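Local coordinates for protein transcriptional regulator (Rhodococcus sp., PDB 2O0Y) that probably binds DNA and regulates transcription as a member of the IclR family, pairing a helix-turn-helix domain with a C-terminal domain of GAF type, at residues L157-P162 with D188-G193. Numbering follows the deposited sequence.
Sequences LLLAAP and DGRERG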
loop_
_atom_site.group_PDB
_atom_site.type_symbol
_atom_site.label_atom_id
_atom_site.label_comp_id
_atom_site.label_asym_id
_atom_site.label_seq_id
_atom_site.Cartn_x
_atom_site.Cartn_y
_atom_site.Cartn_z
ATOM N N LEU B 157 20.144 -3.601 1.914
ATOM C CA LEU B 157 18.760 -3.951 1.550
ATOM C C LEU B 157 18.718 -5.074 0.537
ATOM O O LEU B 157 17.781 -5.863 0.552
ATOM C CB LEU B 157 18.005 -2.738 1.012
ATOM C CG LEU B 157 17.836 -1.655 2.085
ATOM C CD1 LEU B 157 17.419 -0.337 1.424
ATOM C CD2 LEU B 157 16.781 -2.130 3.120
ATOM N N LEU B 158 19.716 -5.157 -0.348
ATOM C CA LEU B 158 19.674 -6.183 -1.405
ATOM C C LEU B 158 20.015 -7.551 -0.852
ATOM O O LEU B 158 19.952 -8.530 -1.581
ATOM C CB LEU B 158 20.627 -5.854 -2.564
ATOM C CG LEU B 158 20.138 -4.719 -3.459
ATOM C CD1 LEU B 158 21.275 -4.190 -4.372
ATOM C CD2 LEU B 158 18.888 -5.174 -4.269
ATOM N N LEU B 159 20.382 -7.623 0.435
ATOM C CA LEU B 159 20.605 -8.915 1.121
ATOM C C LEU B 159 19.325 -9.705 1.127
ATOM O O LEU B 159 19.359 -10.940 1.028
ATOM C CB LEU B 159 21.048 -8.728 2.576
ATOM C CG LEU B 159 22.456 -8.224 2.889
ATOM C CD1 LEU B 159 22.631 -8.002 4.402
ATOM C CD2 LEU B 159 23.511 -9.184 2.397
ATOM N N ALA B 160 18.190 -9.017 1.284
ATOM C CA ALA B 160 16.903 -9.720 1.232
ATOM C C ALA B 160 16.335 -9.897 -0.186
ATOM O O ALA B 160 15.318 -10.535 -0.360
ATOM C CB ALA B 160 15.866 -9.056 2.170
ATOM N N ALA B 161 16.979 -9.340 -1.203
ATOM C CA ALA B 161 16.397 -9.377 -2.534
ATOM C C ALA B 161 17.424 -9.609 -3.622
ATOM O O ALA B 161 17.567 -8.759 -4.490
ATOM C CB ALA B 161 15.607 -8.105 -2.815
ATOM N N PRO B 162 18.077 -10.794 -3.636
ATOM C CA PRO B 162 19.060 -11.073 -4.673
ATOM C C PRO B 162 18.407 -11.165 -6.053
ATOM O O PRO B 162 19.083 -10.948 -7.051
ATOM C CB PRO B 162 19.611 -12.450 -4.283
ATOM C CG PRO B 162 18.507 -13.081 -3.515
ATOM C CD PRO B 162 17.906 -11.947 -2.732
ATOM N N ASP B 188 29.795 -10.013 -0.004
ATOM C CA ASP B 188 30.811 -9.534 0.942
ATOM C C ASP B 188 30.148 -8.895 2.184
ATOM O O ASP B 188 30.564 -9.125 3.310
ATOM C CB ASP B 188 31.678 -8.484 0.267
ATOM C CG ASP B 188 32.431 -9.016 -0.945
ATOM O OD1 ASP B 188 32.205 -10.171 -1.365
ATOM O OD2 ASP B 188 33.264 -8.261 -1.484
ATOM N N GLY B 189 29.098 -8.113 1.977
ATOM C CA GLY B 189 28.347 -7.587 3.116
ATOM C C GLY B 189 27.714 -8.673 3.978
ATOM O O GLY B 189 27.593 -8.519 5.191
ATOM N N ARG B 190 27.266 -9.766 3.357
ATOM C CA ARG B 190 26.562 -10.810 4.104
ATOM C C ARG B 190 27.548 -11.514 5.057
ATOM O O ARG B 190 27.249 -11.752 6.224
ATOM C CB ARG B 190 25.892 -11.788 3.136
ATOM C CG ARG B 190 25.003 -12.822 3.774
ATOM C CD ARG B 190 24.365 -13.765 2.722
ATOM N NE ARG B 190 23.040 -13.278 2.320
ATOM C CZ ARG B 190 22.754 -12.728 1.142
ATOM N NH1 ARG B 190 23.694 -12.593 0.198
ATOM N NH2 ARG B 190 21.516 -12.333 0.901
ATOM N N GLU B 191 28.736 -11.786 4.533
ATOM C CA GLU B 191 29.843 -12.406 5.273
ATOM C C GLU B 191 30.313 -11.542 6.430
ATOM O O GLU B 191 30.373 -12.011 7.552
ATOM C CB GLU B 191 31.027 -12.691 4.341
ATOM C CG GLU B 191 30.663 -12.865 2.861
ATOM C CD GLU B 191 31.602 -13.790 2.096
ATOM O OE1 GLU B 191 32.827 -13.488 2.015
ATOM O OE2 GLU B 191 31.105 -14.817 1.555
ATOM N N ARG B 192 30.616 -10.274 6.153
ATOM C CA ARG B 192 31.140 -9.328 7.161
ATOM C C ARG B 192 30.111 -8.846 8.194
ATOM O O ARG B 192 30.461 -8.616 9.359
ATOM C CB ARG B 192 31.705 -8.112 6.450
ATOM C CG ARG B 192 32.509 -7.184 7.328
ATOM C CD ARG B 192 33.162 -6.153 6.460
ATOM N NE ARG B 192 32.164 -5.678 5.513
ATOM C CZ ARG B 192 32.204 -5.907 4.205
ATOM N NH1 ARG B 192 33.245 -6.578 3.678
ATOM N NH2 ARG B 192 31.217 -5.437 3.429
ATOM N N GLY B 193 28.868 -8.665 7.751
ATOM C CA GLY B 193 27.766 -8.259 8.626
ATOM C C GLY B 193 27.413 -6.794 8.484
ATOM O O GLY B 193 26.504 -6.303 9.147
#
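Arg190 extends from helix 178-192 with its first torsion near trans (chi1 -173°), then bends at chi3 (-94°), which swings the guanidinium back over Leu159 CD2. Leu159, its CG anti to the carbonyl carbon (chi1 -72°), brings CD2 up to the arginine's root, and the two side chains slide past each other in opposite directions. A single methyl, Leu159 CD2, does most of the touching. It rests 3.6 Å from Arg190 CB, at the root of the arginine, and also sits over the middle of one guanidinium face, 3.8 Å from Arg190 CZ. Root and head of the bent arginine thus close around a single methyl group. Leu159 also packs on Val186 of helix 178-192.

Beyond the methyl, Arg190 NH2 arrives at the backbone of Leu159, 2.6 Å from Leu159 O, but the angle is too poor for a hydrogen bond. The firmer polar hold on the head comes from Arg190's own helix, where NH1 forms a salt bridge with Glu187.

The contact joins the last turn of helix 178-192 to the loop that links helices 152-157 and 165-171, within the C-terminal region of the IclR regulator and at its surface. Its chemistry is that of an amphipathic side chain: Arg190 covers a partly exposed leucine with its aliphatic root and flat face, while its charge is answered by a neighbouring carboxylate, and the nearby carbonyl probably adds a favourable electrostatic pull on the cation.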